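Local coordinates for protein fructose-1,6-bisphosphatase/inositol-1-monophosphatase (Thermotoga maritima, PDB 2P3N) that hydrolyses inositol monophosphates and fructose 1,6-bisphosphate, releasing phosphate with the help of magnesium, and works as a homotetramer, at residues 152-157 against 193-198; 158-163 against 247-252. All blocks are in the same frame, centred on the assembly; numbering follows the deposited sequence.

Interaction 1: residues 152-157 against 193-198; sequences SYVDFT and VTWRIN
Thr157 OG1 is the best-held polar atom, gripped by one short, nearly straight hydrogen bond from Tyr153 N (2.7 Å, N-H...O angle 171°). This bond ties the loop 152-155 back to the first turn of helix 156-167. Tyr153 CG stands beside its own backbone N, anti to the carbonyl carbon (chi1 -50°), which sends the ring toward strand 191-195. Trp195 CB sits over one face of that ring, 4.1 Å from the centroid of the Tyr153 ring, in a CH-pi contact. The phenol tip reaches on past it: Tyr153 OH lies 3.1 Å from Thr194 CB, and Val193 O meets the ring edge near its plane. An alanine in place of Tyr153 would probably lose both the CH-pi cover of Trp195 and the packing on Thr194, loosening the loop against the strand.

The Trp195 indole is sandwiched. Phe156 CD2 lies 3.4 Å above one face of the Trp195 ring, toward the rim, with the two rings inclined at 46°. The extended chain of Arg196 carries its guanidinium across the opposite face; Arg196 CZ is 3.4 Å above the Trp195 ring plane. Val154 CG1, held in the crowded position between backbone N and carbonyl carbon, touches both layers: Trp195 CZ3 and Arg196 NH2 each lie 3.4 Å from Val154 CG1. The edge of the Phe156 ring also meets CG2 of Val193, the residue before Thr194.

Phe219 and strand 230-234 also pack on this strand. The arrangement belongs to the C-terminal ends of the adjacent parallel strands 147-150 and 191-195 in the mixed five-stranded sheet of the inositol monophosphatase fold, where Arg196 probably binds substrate, as in related phosphatases.

Interaction 2: residues 158-163 against 247-252; sequences GKFIER and NEVVEE
Arg163 leaves helix 156-167 toward helix 239-253 with CG anti to its carbonyl carbon, then bends at chi2 and chi3. Its CB starts the contact 3.7 Å from Glu248 OE1, CG runs beside Val249 CG2, and Arg163 CD touches both, 3.3 Å from Glu248 OE1 and 3.5 Å from Val249 CG2. Arg163 NE has the same carboxylate oxygen as a neighbour by charge alone, beyond salt-bridge range. At the tip, Arg163 NH2 makes a salt bridge to Glu252 OE2 (3.3 Å); the carboxylate lies above the guanidinium, its plane tilted by 33°, so the attraction is of charge rather than a directed bond.

Val249 fills the middle of the crossing, where the axes of segments 158-163 and 247-252 approach to 9.5 Å at 131°. Its CG1 packs tightly on Lys159 CB (3.4 Å), and its CG2 reaches the Phe160 ring more loosely. The extended Glu252 crosses the Lys159 chain at about a right angle, laying OE1 on the methylenes, while Lys159 NZ turns away to Glu162 and to Glu162 of the second subunit. Lys244 takes Glu248 OE2.

The chemistry is therefore an aliphatic centre flanked by charge attraction without directed bonds: the contact buries Glu252 OE1 without giving it a hydrogen-bond donor, which the positive charge of Arg163, and more distantly Lys159, may ease in part.

In the fold
Both interactions use helix 156-167, and their centres are 11 Å apart on the same side of the chain's centre. Their segments alternate along the chain: 152-157, 158-163, 193-198, 247-252. Interaction 1 joins the start of the helix to the end of strand 191-195 in the five-stranded sheet; interaction 2, farther out, sets the next turns against the C-terminal helix 239-253. They touch where Phe160 CZ meets Val193 CG2 at 3.6 Å, so one layer of side chains runs from strand to both helices. The shared helix thus packs on the sheet and helix 239-253 while also meeting the second subunit; the probable substrate residue Arg196 lies in interaction 1.

Interaction 1: residues 152-157 against 193-198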
loop_
_atom_site.group_PDB
_atom_site.type_symbol
_atom_site.label_atom_id
_atom_site.label_comp_id
_atom_site.label_asym_id
_atom_site.label_seq_id
_atom_site.Cartn_x
_atom_site.Cartn_y
_atom_site.Cartn_z
ATOM N N SER A 152 -19.079 13.938 -14.295
ATOM C CA SER A 152 -20.529 14.050 -14.178
ATOM C C SER A 152 -21.037 15.471 -14.403
ATOM O O SER A 152 -20.983 16.311 -13.506
ATOM C CB SER A 152 -20.979 13.562 -12.809
ATOM O OG SER A 152 -20.556 12.229 -12.601
ATOM N N TYR A 153 -21.543 15.730 -15.602
ATOM C CA TYR A 153 -22.048 17.052 -15.936
ATOM C C TYR A 153 -23.539 17.039 -16.191
ATOM O O TYR A 153 -24.182 15.993 -16.160
ATOM C CB TYR A 153 -21.337 17.595 -17.174
ATOM C CG TYR A 153 -19.839 17.489 -17.083
ATOM C CD1 TYR A 153 -19.148 18.054 -16.013
ATOM C CD2 TYR A 153 -19.110 16.801 -18.052
ATOM C CE1 TYR A 153 -17.766 17.935 -15.907
ATOM C CE2 TYR A 153 -17.725 16.677 -17.956
ATOM C CZ TYR A 153 -17.063 17.246 -16.881
ATOM O OH TYR A 153 -15.698 17.129 -16.772
ATOM N N VAL A 154 -24.068 18.227 -16.451
ATOM C CA VAL A 154 -25.481 18.438 -16.726
ATOM C C VAL A 154 -26.075 17.334 -17.605
ATOM O O VAL A 154 -26.324 16.225 -17.138
ATOM C CB VAL A 154 -25.680 19.836 -17.389
ATOM C CG1 VAL A 154 -24.863 19.932 -18.678
ATOM C CG2 VAL A 154 -27.153 20.103 -17.642
ATOM N N ASP A 155 -26.299 17.643 -18.874
ATOM C CA ASP A 155 -26.866 16.692 -19.813
ATOM C C ASP A 155 -25.756 16.142 -20.688
ATOM O O ASP A 155 -25.950 15.176 -21.424
ATOM C CB ASP A 155 -27.901 17.389 -20.695
ATOM C CG ASP A 155 -29.141 17.810 -19.925
ATOM O OD1 ASP A 155 -29.013 18.548 -18.928
ATOM O OD2 ASP A 155 -30.254 17.402 -20.325
ATOM N N PHE A 156 -24.594 16.779 -20.599
ATOM C CA PHE A 156 -23.419 16.402 -21.376
ATOM C C PHE A 156 -23.020 14.937 -21.217
ATOM O O PHE A 156 -22.969 14.177 -22.189
ATOM C CB PHE A 156 -22.247 17.290 -20.970
ATOM C CG PHE A 156 -21.000 17.033 -21.748
ATOM C CD1 PHE A 156 -20.193 15.938 -21.456
ATOM C CD2 PHE A 156 -20.639 17.878 -22.792
ATOM C CE1 PHE A 156 -19.046 15.685 -22.194
ATOM C CE2 PHE A 156 -19.491 17.638 -23.542
ATOM C CZ PHE A 156 -18.691 16.537 -23.242
ATOM N N THR A 157 -22.714 14.560 -19.982
ATOM C CA THR A 157 -22.304 13.205 -19.660
ATOM C C THR A 157 -23.177 12.169 -20.348
ATOM O O THR A 157 -22.771 11.585 -21.348
ATOM C CB THR A 157 -22.344 12.976 -18.136
ATOM O OG1 THR A 157 -21.392 13.839 -17.500
ATOM C CG2 THR A 157 -22.008 11.539 -17.805
ATOM N N VAL A 193 -12.370 14.274 -21.243
ATOM C CA VAL A 193 -13.036 15.516 -21.626
ATOM C C VAL A 193 -13.846 16.129 -20.482
ATOM O O VAL A 193 -14.645 15.440 -19.839
ATOM C CB VAL A 193 -13.968 15.269 -22.829
ATOM C CG1 VAL A 193 -13.149 14.812 -24.028
ATOM C CG2 VAL A 193 -14.994 14.210 -22.482
ATOM N N THR A 194 -13.628 17.422 -20.229
ATOM C CA THR A 194 -14.330 18.140 -19.162
ATOM C C THR A 194 -15.121 19.325 -19.695
ATOM O O THR A 194 -14.919 19.769 -20.827
ATOM C CB THR A 194 -13.377 18.687 -18.072
ATOM O OG1 THR A 194 -12.490 19.653 -18.648
ATOM C CG2 THR A 194 -12.570 17.576 -17.452
ATOM N N TRP A 195 -15.993 19.856 -18.846
ATOM C CA TRP A 195 -16.863 20.959 -19.219
ATOM C C TRP A 195 -17.127 21.880 -18.035
ATOM O O TRP A 195 -17.554 21.433 -16.974
ATOM C CB TRP A 195 -18.182 20.377 -19.719
ATOM C CG TRP A 195 -18.913 21.225 -20.681
ATOM C CD1 TRP A 195 -18.384 22.180 -21.499
ATOM C CD2 TRP A 195 -20.299 21.117 -21.028
ATOM N NE1 TRP A 195 -19.355 22.670 -22.344
ATOM C CE2 TRP A 195 -20.539 22.035 -22.077
ATOM C CE3 TRP A 195 -21.361 20.331 -20.557
ATOM C CZ2 TRP A 195 -21.803 22.187 -22.670
ATOM C CZ3 TRP A 195 -22.623 20.481 -21.149
ATOM C CH2 TRP A 195 -22.827 21.402 -22.194
ATOM N N ARG A 196 -16.885 23.170 -18.230
ATOM C CA ARG A 196 -17.107 24.161 -17.183
ATOM C C ARG A 196 -16.315 23.831 -15.930
ATOM O O ARG A 196 -16.892 23.637 -14.864
ATOM C CB ARG A 196 -18.592 24.238 -16.816
ATOM C CG ARG A 196 -19.539 24.280 -18.002
ATOM C CD ARG A 196 -20.916 24.745 -17.563
ATOM N NE ARG A 196 -21.957 24.362 -18.509
ATOM C CZ ARG A 196 -22.326 23.106 -18.741
ATOM N NH1 ARG A 196 -21.739 22.104 -18.098
ATOM N NH2 ARG A 196 -23.299 22.853 -19.604
ATOM N N ILE A 197 -14.995 23.772 -16.063
ATOM C CA ILE A 197 -14.119 23.469 -14.937
ATOM C C ILE A 197 -13.190 24.657 -14.658
ATOM O O ILE A 197 -12.920 25.460 -15.548
ATOM C CB ILE A 197 -13.264 22.213 -15.233
ATOM C CG1 ILE A 197 -12.180 22.535 -16.269
ATOM C CG2 ILE A 197 -14.151 21.094 -15.752
ATOM C CD1 ILE A 197 -12.707 22.986 -17.594
ATOM N N ASN A 198 -12.704 24.781 -13.427
ATOM C CA ASN A 198 -11.804 25.881 -13.107
ATOM C C ASN A 198 -10.367 25.428 -13.301
ATOM O O ASN A 198 -10.094 24.236 -13.414
ATOM C CB ASN A 198 -12.018 26.353 -11.675
ATOM C CG ASN A 198 -13.457 26.702 -11.394
ATOM O OD1 ASN A 198 -14.257 25.838 -11.034
ATOM N ND2 ASN A 198 -13.803 27.970 -11.572
#

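Interaction 2: residues 158-163 against 247-252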
loop_
_atom_site.group_PDB
_atom_site.type_symbol
_atom_site.label_atom_id
_atom_site.label_comp_id
_atom_site.label_asym_id
_atom_site.label_seq_id
_atom_site.Cartn_x
_atom_site.Cartn_y
_atom_site.Cartn_z
ATOM N N GLY A 158 -24.373 11.953 -19.807
ATOM C CA GLY A 158 -25.294 10.978 -20.370
ATOM C C GLY A 158 -25.355 10.947 -21.887
ATOM O O GLY A 158 -25.517 9.882 -22.482
ATOM N N LYS A 159 -25.233 12.112 -22.515
ATOM C CA LYS A 159 -25.270 12.199 -23.971
ATOM C C LYS A 159 -23.947 11.750 -24.571
ATOM O O LYS A 159 -23.923 10.943 -25.502
ATOM C CB LYS A 159 -25.579 13.634 -24.420
ATOM C CG LYS A 159 -27.046 14.005 -24.329
ATOM C CD LYS A 159 -27.872 13.171 -25.299
ATOM C CE LYS A 159 -29.360 13.387 -25.091
ATOM N NZ LYS A 159 -29.809 12.896 -23.757
ATOM N N PHE A 160 -22.854 12.281 -24.031
ATOM C CA PHE A 160 -21.520 11.938 -24.504
ATOM C C PHE A 160 -21.317 10.427 -24.450
ATOM O O PHE A 160 -20.516 9.868 -25.202
ATOM C CB PHE A 160 -20.469 12.649 -23.660
ATOM C CG PHE A 160 -19.054 12.344 -24.068
ATOM C CD1 PHE A 160 -18.357 11.295 -23.484
ATOM C CD2 PHE A 160 -18.412 13.116 -25.032
ATOM C CE1 PHE A 160 -17.037 11.020 -23.852
ATOM C CE2 PHE A 160 -17.092 12.848 -25.406
ATOM C CZ PHE A 160 -16.404 11.800 -24.814
ATOM N N ILE A 161 -22.039 9.769 -23.550
ATOM C CA ILE A 161 -21.963 8.321 -23.447
ATOM C C ILE A 161 -22.590 7.784 -24.727
ATOM O O ILE A 161 -21.936 7.086 -25.505
ATOM C CB ILE A 161 -22.787 7.777 -22.264
ATOM C CG1 ILE A 161 -22.195 8.256 -20.938
ATOM C CG2 ILE A 161 -22.844 6.260 -22.330
ATOM C CD1 ILE A 161 -20.802 7.772 -20.679
ATOM N N GLU A 162 -23.860 8.139 -24.934
ATOM C CA GLU A 162 -24.642 7.719 -26.100
ATOM C C GLU A 162 -23.853 7.760 -27.396
ATOM O O GLU A 162 -23.835 6.789 -28.156
ATOM C CB GLU A 162 -25.883 8.602 -26.248
ATOM C CG GLU A 162 -26.794 8.581 -25.033
ATOM C CD GLU A 162 -28.100 9.326 -25.255
ATOM O OE1 GLU A 162 -28.842 8.952 -26.192
ATOM O OE2 GLU A 162 -28.388 10.278 -24.491
ATOM N N ARG A 163 -23.206 8.893 -27.639
ATOM C CA ARG A 163 -22.415 9.085 -28.844
ATOM C C ARG A 163 -21.210 8.157 -28.863
ATOM O O ARG A 163 -21.001 7.402 -29.813
ATOM C CB ARG A 163 -21.898 10.520 -28.917
ATOM C CG ARG A 163 -22.800 11.574 -28.310
ATOM C CD ARG A 163 -23.912 11.996 -29.244
ATOM N NE ARG A 163 -25.058 11.098 -29.162
ATOM C CZ ARG A 163 -26.223 11.322 -29.760
ATOM N NH1 ARG A 163 -27.213 10.448 -29.626
ATOM N NH2 ARG A 163 -26.398 12.419 -30.492
ATOM N N ASN A 247 -18.408 18.015 -29.959
ATOM C CA ASN A 247 -19.173 19.113 -30.553
ATOM C C ASN A 247 -20.499 18.578 -31.087
ATOM O O ASN A 247 -21.482 19.307 -31.197
ATOM C CB ASN A 247 -18.370 19.767 -31.684
ATOM C CG ASN A 247 -17.209 20.606 -31.168
ATOM O OD1 ASN A 247 -16.124 20.624 -31.757
ATOM N ND2 ASN A 247 -17.439 21.319 -30.068
ATOM N N GLU A 248 -20.517 17.294 -31.418
ATOM C CA GLU A 248 -21.722 16.651 -31.906
ATOM C C GLU A 248 -22.735 16.690 -30.760
ATOM O O GLU A 248 -23.923 16.940 -30.970
ATOM C CB GLU A 248 -21.408 15.204 -32.286
ATOM C CG GLU A 248 -22.553 14.452 -32.936
ATOM C CD GLU A 248 -22.234 12.978 -33.142
ATOM O OE1 GLU A 248 -22.291 12.204 -32.157
ATOM O OE2 GLU A 248 -21.920 12.595 -34.291
ATOM N N VAL A 249 -22.243 16.450 -29.546
ATOM C CA VAL A 249 -23.068 16.447 -28.335
ATOM C C VAL A 249 -23.378 17.868 -27.880
ATOM O O VAL A 249 -24.480 18.158 -27.407
ATOM C CB VAL A 249 -22.347 15.735 -27.157
ATOM C CG1 VAL A 249 -23.261 15.673 -25.938
ATOM C CG2 VAL A 249 -21.913 14.352 -27.570
ATOM N N VAL A 250 -22.390 18.744 -28.013
ATOM C CA VAL A 250 -22.542 20.132 -27.607
ATOM C C VAL A 250 -23.625 20.825 -28.421
ATOM O O VAL A 250 -24.452 21.554 -27.871
ATOM C CB VAL A 250 -21.219 20.919 -27.771
ATOM C CG1 VAL A 250 -21.431 22.375 -27.382
ATOM C CG2 VAL A 250 -20.130 20.298 -26.908
ATOM N N GLU A 251 -23.622 20.597 -29.728
ATOM C CA GLU A 251 -24.614 21.220 -30.583
ATOM C C GLU A 251 -26.001 20.686 -30.256
ATOM O O GLU A 251 -26.956 21.454 -30.129
ATOM C CB GLU A 251 -24.294 20.955 -32.047
ATOM C CG GLU A 251 -25.113 21.800 -33.002
ATOM C CD GLU A 251 -25.005 21.319 -34.433
ATOM O OE1 GLU A 251 -25.467 20.190 -34.714
ATOM O OE2 GLU A 251 -24.457 22.065 -35.272
ATOM N N GLU A 252 -26.110 19.367 -30.117
ATOM C CA GLU A 252 -27.389 18.732 -29.802
ATOM C C GLU A 252 -28.068 19.357 -28.582
ATOM O O GLU A 252 -29.273 19.617 -28.596
ATOM C CB GLU A 252 -27.196 17.239 -29.545
ATOM C CG GLU A 252 -28.450 16.556 -29.024
ATOM C CD GLU A 252 -28.178 15.163 -28.490
ATOM O OE1 GLU A 252 -27.348 15.034 -27.559
ATOM O OE2 GLU A 252 -28.792 14.195 -28.998
#